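Local coordinates for protein farnesyltransferase, putative (Trypanosoma cruzi, PDB 3WCA) that probably catalyses the NAD(P)H-dependent condensation of two farnesyl diphosphate molecules to squalene, an early step of sterol synthesis, with the help of magnesium, at residues 167-175 / 186-194; 176-186 / 270-280. The protein carries 1 engineered substitution. All coordinates share one frame; numbering follows the deposited sequence.

Contact 1. Residues 167-175 / 186-194; sequences LVGHGLTLL and LADDLTNAN. With FPS (S-[(2E,6E)-3,7,11-trimethyldodeca-2,6,10-trienyl] trihydrogen thiodiphosphate), chain E.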
loop_
_atom_site.group_PDB
_atom_site.type_symbol
_atom_site.label_atom_id
_atom_site.label_comp_id
_atom_site.label_asym_id
_atom_site.label_seq_id
_atom_site.Cartn_x
_atom_site.Cartn_y
_atom_site.Cartn_z
ATOM N N LEU A 167 7.728 2.312 -3.498
ATOM C CA LEU A 167 8.052 3.337 -4.482
ATOM C C LEU A 167 6.990 4.441 -4.520
ATOM O O LEU A 167 7.285 5.586 -4.876
ATOM C CB LEU A 167 8.215 2.713 -5.872
ATOM C CG LEU A 167 9.563 2.031 -6.146
ATOM C CD1 LEU A 167 9.556 1.389 -7.515
ATOM C CD2 LEU A 167 10.679 3.073 -6.063
ATOM N N VAL A 168 5.753 4.091 -4.179
ATOM C CA VAL A 168 4.691 5.090 -4.148
ATOM C C VAL A 168 5.128 6.027 -3.031
ATOM O O VAL A 168 4.991 7.240 -3.130
ATOM C CB VAL A 168 3.325 4.461 -3.796
ATOM C CG1 VAL A 168 2.252 5.530 -3.783
ATOM C CG2 VAL A 168 2.973 3.370 -4.809
ATOM N N GLY A 169 5.690 5.444 -1.977
ATOM C CA GLY A 169 6.167 6.232 -0.856
ATOM C C GLY A 169 7.276 7.175 -1.298
ATOM O O GLY A 169 7.326 8.333 -0.862
ATOM N N HIS A 170 8.178 6.676 -2.146
ATOM C CA HIS A 170 9.275 7.494 -2.662
ATOM C C HIS A 170 8.665 8.621 -3.492
ATOM O O HIS A 170 8.919 9.796 -3.239
ATOM C CB HIS A 170 10.219 6.666 -3.550
ATOM C CG HIS A 170 11.127 5.744 -2.792
ATOM N ND1 HIS A 170 12.329 5.300 -3.301
ATOM C CD2 HIS A 170 11.018 5.194 -1.560
ATOM C CE1 HIS A 170 12.925 4.523 -2.415
ATOM N NE2 HIS A 170 12.150 4.440 -1.348
ATOM N N GLY A 171 7.859 8.235 -4.477
ATOM C CA GLY A 171 7.201 9.187 -5.355
ATOM C C GLY A 171 6.486 10.304 -4.615
ATOM O O GLY A 171 6.741 11.479 -4.880
ATOM N N LEU A 172 5.593 9.941 -3.693
ATOM C CA LEU A 172 4.862 10.935 -2.913
ATOM C C LEU A 172 5.838 11.858 -2.201
ATOM O O LEU A 172 5.692 13.068 -2.252
ATOM C CB LEU A 172 3.939 10.266 -1.878
ATOM C CG LEU A 172 2.710 9.538 -2.433
ATOM C CD1 LEU A 172 1.912 8.906 -1.295
ATOM C CD2 LEU A 172 1.848 10.515 -3.211
ATOM N N THR A 173 6.830 11.281 -1.533
ATOM C CA THR A 173 7.818 12.074 -0.819
ATOM C C THR A 173 8.495 13.073 -1.775
ATOM O O THR A 173 8.750 14.220 -1.402
ATOM C CB THR A 173 8.879 11.165 -0.155
ATOM O OG1 THR A 173 8.239 10.276 0.774
ATOM C CG2 THR A 173 9.915 11.999 0.598
ATOM N N LEU A 174 8.768 12.649 -3.010
ATOM C CA LEU A 174 9.397 13.540 -3.983
ATOM C C LEU A 174 8.395 14.579 -4.497
ATOM O O LEU A 174 8.783 15.675 -4.894
ATOM C CB LEU A 174 9.980 12.746 -5.154
ATOM C CG LEU A 174 11.175 11.838 -4.841
ATOM C CD1 LEU A 174 11.480 10.981 -6.071
ATOM C CD2 LEU A 174 12.396 12.668 -4.434
ATOM N N LEU A 175 7.111 14.239 -4.507
ATOM C CA LEU A 175 6.113 15.205 -4.936
ATOM C C LEU A 175 5.931 16.251 -3.833
ATOM O O LEU A 175 5.673 17.410 -4.128
ATOM C CB LEU A 175 4.766 14.539 -5.231
ATOM C CG LEU A 175 4.622 13.734 -6.514
ATOM C CD1 LEU A 175 3.195 13.227 -6.603
ATOM C CD2 LEU A 175 4.947 14.593 -7.732
ATOM N N LEU A 186 13.469 16.248 3.382
ATOM C CA LEU A 186 12.624 15.063 3.415
ATOM C C LEU A 186 13.116 13.979 2.462
ATOM O O LEU A 186 13.129 12.799 2.811
ATOM C CB LEU A 186 11.177 15.448 3.085
ATOM C CG LEU A 186 10.073 14.536 3.633
ATOM C CD1 LEU A 186 10.105 14.529 5.162
ATOM C CD2 LEU A 186 8.725 15.029 3.140
ATOM N N ALA A 187 13.539 14.382 1.271
ATOM C CA ALA A 187 14.020 13.437 0.265
ATOM C C ALA A 187 15.469 12.986 0.438
ATOM O O ALA A 187 15.997 12.277 -0.420
ATOM C CB ALA A 187 13.830 14.031 -1.128
ATOM N N ASP A 188 16.119 13.384 1.529
ATOM C CA ASP A 188 17.504 12.979 1.748
ATOM C C ASP A 188 17.635 11.466 1.777
ATOM O O ASP A 188 18.358 10.885 0.965
ATOM C CB ASP A 188 18.051 13.563 3.050
ATOM C CG ASP A 188 18.402 15.032 2.922
ATOM O OD1 ASP A 188 18.649 15.488 1.783
ATOM O OD2 ASP A 188 18.440 15.727 3.957
ATOM N N ASP A 189 16.938 10.836 2.717
ATOM C CA ASP A 189 16.947 9.385 2.854
ATOM C C ASP A 189 15.508 8.889 2.744
ATOM O O ASP A 189 14.683 9.147 3.631
ATOM C CB ASP A 189 17.524 8.965 4.207
ATOM C CG ASP A 189 17.638 7.458 4.341
ATOM O OD1 ASP A 189 16.868 6.760 3.651
ATOM O OD2 ASP A 189 18.478 6.968 5.132
ATOM N N LEU A 190 15.226 8.164 1.664
ATOM C CA LEU A 190 13.896 7.637 1.391
ATOM C C LEU A 190 13.548 6.301 2.045
ATOM O O LEU A 190 12.524 5.694 1.724
ATOM C CB LEU A 190 13.698 7.536 -0.122
ATOM C CG LEU A 190 13.669 8.904 -0.818
ATOM C CD1 LEU A 190 13.438 8.722 -2.313
ATOM C CD2 LEU A 190 12.556 9.756 -0.205
ATOM N N THR A 191 14.390 5.848 2.965
ATOM C CA THR A 191 14.156 4.583 3.653
ATOM C C THR A 191 12.810 4.591 4.376
ATOM O O THR A 191 11.982 3.703 4.175
ATOM C CB THR A 191 15.275 4.306 4.673
ATOM O OG1 THR A 191 16.533 4.266 3.989
ATOM C CG2 THR A 191 15.045 2.976 5.376
ATOM N N ASN A 192 12.587 5.601 5.207
ATOM C CA ASN A 192 11.336 5.691 5.939
ATOM C C ASN A 192 10.129 5.848 5.031
ATOM O O ASN A 192 9.036 5.432 5.387
ATOM C CB ASN A 192 11.389 6.822 6.966
ATOM C CG ASN A 192 12.311 6.495 8.118
ATOM O OD1 ASN A 192 12.636 5.329 8.334
ATOM N ND2 ASN A 192 12.728 7.509 8.868
ATOM N N ALA A 193 10.320 6.426 3.854
ATOM C CA ALA A 193 9.203 6.580 2.926
ATOM C C ALA A 193 8.836 5.185 2.426
ATOM O O ALA A 193 7.663 4.871 2.229
ATOM C CB ALA A 193 9.596 7.465 1.761
ATOM N N ASN A 194 9.857 4.357 2.231
ATOM C CA ASN A 194 9.669 2.992 1.766
ATOM C C ASN A 194 8.978 2.178 2.861
ATOM O O ASN A 194 8.127 1.337 2.574
ATOM C CB ASN A 194 11.021 2.353 1.427
ATOM C CG ASN A 194 10.873 0.978 0.833
ATOM O OD1 ASN A 194 10.434 0.824 -0.308
ATOM N ND2 ASN A 194 11.220 -0.040 1.610
HETATM C C1 FPS E . -3.853 -0.594 -2.731
HETATM S S1 FPS E . -5.000 0.449 -3.758
HETATM C C2 FPS E . -2.458 0.094 -2.633
HETATM C C3 FPS E . -1.554 0.156 -1.577
HETATM C C4 FPS E . -1.765 -0.489 -0.226
HETATM C C5 FPS E . -0.282 0.941 -1.807
HETATM C C6 FPS E . -0.382 2.498 -1.818
HETATM C C7 FPS E . 0.843 3.019 -1.097
HETATM C C8 FPS E . 1.016 4.242 -0.575
HETATM C C10 FPS E . 2.377 4.506 0.098
HETATM C C9 FPS E . -0.044 5.349 -0.623
HETATM C C11 FPS E . 2.283 5.529 1.207
HETATM C C12 FPS E . 3.655 6.096 1.467
HETATM C C13 FPS E . 3.918 7.360 1.866
HETATM C C14 FPS E . 2.837 8.421 2.115
HETATM C C15 FPS E . 5.380 7.743 2.083
HETATM P PA FPS E . -6.277 1.525 -2.533
HETATM O O1A FPS E . -5.452 2.312 -1.476
HETATM O O2A FPS E . -7.039 2.481 -3.415
HETATM O O3A FPS E . -7.568 0.666 -1.898
HETATM P PB FPS E . -7.754 -0.801 -1.074
HETATM O O1B FPS E . -8.717 -0.643 0.139
HETATM O O2B FPS E . -8.414 -1.847 -2.044
HETATM O O3B FPS E . -6.364 -1.264 -0.469
#
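Gly169 O, which packs against Ala193 CB at 3.6 Å, accepts two bonds from Thr173: its backbone N and its OG1 (2.7 Å) arrive from opposite faces of the carbonyl plane. With chi1 at -60°, Thr173 OG1 turns back to this carbonyl while its CG2 stands anti to the backbone N, pushed toward Leu190 CD2 (3.6 Å) and Leu186 CG. The hydroxyl also hydrogen-bonds Tyr267. Close helix packing through small residues brings the CA atoms of Gly169 and Ala193 to 4.9 Å. Both residues border the tail of the farnesyl thiodiphosphate: Gly169 CA lies 3.4 Å from its C15, which Ala193 O also touches. Leu172 CD1 touches C14, the other terminal methyl, and Val168 CG1 packs on C8, nearer the diphosphate. On the solvent-nearer flank, Leu190 CB sits over one face of the His170 ring in a CH-pi contact, 3.8 Å from the centroid, and Asn194 CB comes to the ring edge. Asn194 OD1 is held by His162, whose ring also meets His170 edge-to-face. Helix 154-179 packs on residues 186-190 and the first turn of helix 191-207, with helices 51-72 and 126-147 against its other sides and helix 261-269 beside Ala193.

Contact 2. Residues 176-186 / 270-280; sequences YVSSGLEDVRL and SLRDPSVFAFS
Where helix 154-179 ends, Gly180 turns out with a positive phi of 96°, and the chain from Leu181 to Leu186 runs beside residues 270-273, the CA atoms of Leu181 and Asp273 being 6.1 Å apart. The motif it meets is the capped N-terminus of helix 274-294: Asp273 is the N-cap, and its OD1 accepts from Val276 N through the anti lone pair, and weakly from Ser275 N. Glu182 reaches across to the two amides leading into the helix, its carboxylate spanning both. Glu182 OE1 takes Arg272 N on its syn lone pair at 2.8 Å, while Glu182 OE2 takes Asp273 N, also on the syn side but out of the carboxylate plane, at 2.9 Å. The chain bends at chi2 (-62°) to bring the acid round to them, and a water joins OE1 to Asp183 N. Nearby amide donors and the positive end of the helix would probably help keep this buried group ionised.

The Arg272 chain, extended from CG to NE, carries the guanidinium flat over the Glu182-Asp183 peptide. Arg272 NE bonds to Leu181 O (3.1 Å), which lies in the guanidinium plane though NE stands above the carbonyl plane, and NH2 bonds weakly to Gly180 O. Beside these polar bonds lie apolar contacts: Leu181 CD1 touches Val276 CG2, and Leu186 CD2 touches Leu271 CD2. Val276 CG1 sits over the centre of the Tyr176 ring, 3.5 Å from its centroid. Tyr176 belongs to the farnesyl pocket and also packs on Tyr267 and Met53. Tyr176 OH lies at the edge of the Phe279 ring, 3.2 Å from Phe279 CD2, and makes a weak bond to Ser280 OG, a hydroxyl that itself donates to Val276 O at 2.9 Å.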
loop_
_atom_site.group_PDB
_atom_site.type_symbol
_atom_site.label_atom_id
_atom_site.label_comp_id
_atom_site.label_asym_id
_atom_site.label_seq_id
_atom_site.Cartn_x
_atom_site.Cartn_y
_atom_site.Cartn_z
ATOM N N TYR A 176 6.063 15.844 -2.571
ATOM C CA TYR A 176 5.911 16.780 -1.452
ATOM C C TYR A 176 7.017 17.835 -1.479
ATOM O O TYR A 176 6.769 19.025 -1.264
ATOM C CB TYR A 176 5.980 16.070 -0.085
ATOM C CG TYR A 176 4.941 14.991 0.199
ATOM C CD1 TYR A 176 3.768 14.887 -0.541
ATOM C CD2 TYR A 176 5.142 14.080 1.239
ATOM C CE1 TYR A 176 2.815 13.887 -0.255
ATOM C CE2 TYR A 176 4.206 13.093 1.533
ATOM C CZ TYR A 176 3.052 12.995 0.790
ATOM O OH TYR A 176 2.142 12.001 1.093
ATOM N N VAL A 177 8.246 17.387 -1.710
ATOM C CA VAL A 177 9.389 18.292 -1.758
ATOM C C VAL A 177 9.285 19.220 -2.965
ATOM O O VAL A 177 9.389 20.439 -2.846
ATOM C CB VAL A 177 10.708 17.504 -1.842
ATOM C CG1 VAL A 177 11.885 18.461 -2.030
ATOM C CG2 VAL A 177 10.894 16.696 -0.577
ATOM N N SER A 178 9.065 18.627 -4.128
ATOM C CA SER A 178 8.947 19.381 -5.359
ATOM C C SER A 178 7.890 20.481 -5.269
ATOM O O SER A 178 8.014 21.524 -5.912
ATOM C CB SER A 178 8.611 18.428 -6.504
ATOM O OG SER A 178 8.493 19.128 -7.726
ATOM N N SER A 179 6.854 20.244 -4.471
ATOM C CA SER A 179 5.766 21.199 -4.314
ATOM C C SER A 179 6.145 22.379 -3.432
ATOM O O SER A 179 5.534 23.446 -3.517
ATOM C CB SER A 179 4.556 20.516 -3.682
ATOM O OG SER A 179 4.759 20.341 -2.285
ATOM N N GLY A 180 7.129 22.173 -2.565
ATOM C CA GLY A 180 7.542 23.222 -1.656
ATOM C C GLY A 180 6.877 23.076 -0.294
ATOM O O GLY A 180 7.371 23.614 0.706
ATOM N N LEU A 181 5.763 22.337 -0.250
ATOM C CA LEU A 181 5.015 22.120 0.990
ATOM C C LEU A 181 5.860 21.521 2.109
ATOM O O LEU A 181 5.652 21.841 3.275
ATOM C CB LEU A 181 3.788 21.232 0.734
ATOM C CG LEU A 181 2.651 21.850 -0.090
ATOM C CD1 LEU A 181 1.499 20.862 -0.215
ATOM C CD2 LEU A 181 2.175 23.135 0.582
ATOM N N GLU A 182 6.798 20.641 1.767
ATOM C CA GLU A 182 7.668 20.047 2.785
ATOM C C GLU A 182 9.107 20.463 2.481
ATOM O O GLU A 182 9.423 20.861 1.360
ATOM C CB GLU A 182 7.577 18.515 2.786
ATOM C CG GLU A 182 6.225 17.918 3.194
ATOM C CD GLU A 182 5.803 18.254 4.609
ATOM O OE1 GLU A 182 6.668 18.362 5.496
ATOM O OE2 GLU A 182 4.586 18.391 4.845
ATOM N N ASP A 183 9.981 20.358 3.475
ATOM C CA ASP A 183 11.376 20.744 3.300
ATOM C C ASP A 183 12.180 19.757 2.447
ATOM O O ASP A 183 11.985 18.545 2.532
ATOM C CB ASP A 183 12.032 20.907 4.670
ATOM C CG ASP A 183 13.479 21.321 4.572
ATOM O OD1 ASP A 183 13.760 22.364 3.935
ATOM O OD2 ASP A 183 14.329 20.602 5.132
ATOM N N VAL A 184 13.093 20.290 1.637
ATOM C CA VAL A 184 13.933 19.478 0.753
ATOM C C VAL A 184 14.674 18.363 1.487
ATOM O O VAL A 184 15.095 17.377 0.884
ATOM C CB VAL A 184 14.991 20.347 0.026
ATOM C CG1 VAL A 184 15.697 19.518 -1.049
ATOM C CG2 VAL A 184 14.337 21.579 -0.582
ATOM N N ARG A 185 14.837 18.518 2.791
ATOM C CA ARG A 185 15.541 17.513 3.579
ATOM C C ARG A 185 14.777 16.180 3.599
ATOM O O ARG A 185 15.365 15.116 3.792
ATOM C CB ARG A 185 15.718 18.021 5.009
ATOM C CG ARG A 185 16.940 17.478 5.742
ATOM C CD ARG A 185 18.104 18.485 5.760
ATOM N NE ARG A 185 19.142 18.213 4.763
ATOM C CZ ARG A 185 19.073 18.557 3.479
ATOM N NH1 ARG A 185 18.010 19.197 3.014
ATOM N NH2 ARG A 185 20.070 18.258 2.654
ATOM N N LEU A 186 13.469 16.248 3.382
ATOM C CA LEU A 186 12.624 15.063 3.415
ATOM C C LEU A 186 13.116 13.979 2.462
ATOM O O LEU A 186 13.129 12.799 2.811
ATOM C CB LEU A 186 11.177 15.448 3.085
ATOM C CG LEU A 186 10.073 14.536 3.633
ATOM C CD1 LEU A 186 10.105 14.529 5.162
ATOM C CD2 LEU A 186 8.725 15.029 3.140
ATOM N N SER A 270 8.085 13.890 10.778
ATOM C CA SER A 270 8.977 14.797 10.063
ATOM C C SER A 270 8.201 15.722 9.141
ATOM O O SER A 270 8.779 16.633 8.554
ATOM C CB SER A 270 10.009 14.017 9.237
ATOM O OG SER A 270 9.424 13.439 8.078
ATOM N N LEU A 271 6.896 15.483 9.011
ATOM C CA LEU A 271 6.036 16.300 8.150
ATOM C C LEU A 271 5.628 17.611 8.836
ATOM O O LEU A 271 5.309 17.619 10.024
ATOM C CB LEU A 271 4.787 15.511 7.756
ATOM C CG LEU A 271 4.973 14.212 6.961
ATOM C CD1 LEU A 271 3.596 13.656 6.634
ATOM C CD2 LEU A 271 5.774 14.460 5.660
ATOM N N ARG A 272 5.621 18.714 8.086
ATOM C CA ARG A 272 5.269 20.011 8.666
ATOM C C ARG A 272 3.962 20.583 8.129
ATOM O O ARG A 272 3.294 21.352 8.812
ATOM C CB ARG A 272 6.391 21.028 8.421
ATOM C CG ARG A 272 6.444 21.537 6.988
ATOM C CD ARG A 272 7.628 22.475 6.741
ATOM N NE ARG A 272 7.676 22.898 5.344
ATOM C CZ ARG A 272 8.693 23.541 4.779
ATOM N NH1 ARG A 272 9.769 23.849 5.492
ATOM N NH2 ARG A 272 8.635 23.871 3.493
ATOM N N ASP A 273 3.600 20.208 6.908
ATOM C CA ASP A 273 2.380 20.717 6.302
ATOM C C ASP A 273 1.163 19.891 6.708
ATOM O O ASP A 273 1.173 18.667 6.600
ATOM C CB ASP A 273 2.515 20.740 4.782
ATOM C CG ASP A 273 1.309 21.365 4.110
ATOM O OD1 ASP A 273 0.331 20.638 3.812
ATOM O OD2 ASP A 273 1.332 22.598 3.897
ATOM N N PRO A 274 0.102 20.557 7.185
ATOM C CA PRO A 274 -1.128 19.882 7.618
ATOM C C PRO A 274 -1.880 19.069 6.572
ATOM O O PRO A 274 -2.458 18.045 6.903
ATOM C CB PRO A 274 -1.969 21.020 8.216
ATOM C CG PRO A 274 -1.410 22.274 7.573
ATOM C CD PRO A 274 0.070 21.991 7.530
ATOM N N SER A 275 -1.893 19.517 5.321
ATOM C CA SER A 275 -2.571 18.755 4.276
ATOM C C SER A 275 -1.779 17.484 3.996
ATOM O O SER A 275 -2.344 16.394 3.933
ATOM C CB SER A 275 -2.685 19.562 2.975
ATOM O OG SER A 275 -3.615 20.621 3.109
ATOM N N VAL A 276 -0.468 17.645 3.821
ATOM C CA VAL A 276 0.421 16.531 3.542
ATOM C C VAL A 276 0.358 15.567 4.715
ATOM O O VAL A 276 0.289 14.357 4.528
ATOM C CB VAL A 276 1.891 17.002 3.339
ATOM C CG1 VAL A 276 2.839 15.787 3.312
ATOM C CG2 VAL A 276 2.019 17.801 2.025
ATOM N N PHE A 277 0.363 16.104 5.925
ATOM C CA PHE A 277 0.301 15.246 7.090
ATOM C C PHE A 277 -0.974 14.397 7.162
ATOM O O PHE A 277 -0.896 13.182 7.353
ATOM C CB PHE A 277 0.437 16.056 8.373
ATOM C CG PHE A 277 0.314 15.220 9.613
ATOM C CD1 PHE A 277 -0.942 14.895 10.128
ATOM C CD2 PHE A 277 1.451 14.689 10.216
ATOM C CE1 PHE A 277 -1.069 14.045 11.228
ATOM C CE2 PHE A 277 1.343 13.838 11.315
ATOM C CZ PHE A 277 0.075 13.513 11.824
ATOM N N ALA A 278 -2.142 15.015 7.011
ATOM C CA ALA A 278 -3.382 14.242 7.095
ATOM C C ALA A 278 -3.464 13.184 5.991
ATOM O O ALA A 278 -3.871 12.048 6.241
ATOM C CB ALA A 278 -4.602 15.174 7.041
ATOM N N PHE A 279 -3.080 13.559 4.772
ATOM C CA PHE A 279 -3.099 12.640 3.636
ATOM C C PHE A 279 -2.179 11.437 3.888
ATOM O O PHE A 279 -2.504 10.312 3.511
ATOM C CB PHE A 279 -2.646 13.363 2.357
ATOM C CG PHE A 279 -2.328 12.436 1.223
ATOM C CD1 PHE A 279 -3.343 11.882 0.441
ATOM C CD2 PHE A 279 -1.007 12.070 0.964
ATOM C CE1 PHE A 279 -3.045 10.971 -0.583
ATOM C CE2 PHE A 279 -0.698 11.164 -0.050
ATOM C CZ PHE A 279 -1.715 10.612 -0.825
ATOM N N SER A 280 -1.038 11.693 4.530
ATOM C CA SER A 280 -0.042 10.660 4.838
ATOM C C SER A 280 -0.352 9.799 6.067
ATOM O O SER A 280 -0.072 8.595 6.089
ATOM C CB SER A 280 1.334 11.313 5.034
ATOM O OG SER A 280 1.781 11.955 3.840
HETATM O O HOH W 1 9.291 18.928 6.237
#

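Helix 154-179 serves both contacts, and their segments alternate along the chain, with Leu186 common to the two. Contact 1 joins neighbours in sequence and lies nearer the centre of the chain, about 14 Å against 19 Å; no clear hydrogen bond crosses it, and small residues pack at the prenyl tail, with a histidine ring under a leucine on the outer flank. Contact 2 brings together segments 84 residues apart. Nearer the surface, it relies on carboxylate, guanidinium and backbone amides at helix ends, and mixes these with apolar contacts, among them that of Tyr176 at the pocket. The two meet where Leu172 CD1 lies 3.7 Å from Phe279 CE2. Helix 154-179 gives Val168, Gly169 and Leu172 to the pocket in contact 1 and Tyr176 in contact 2.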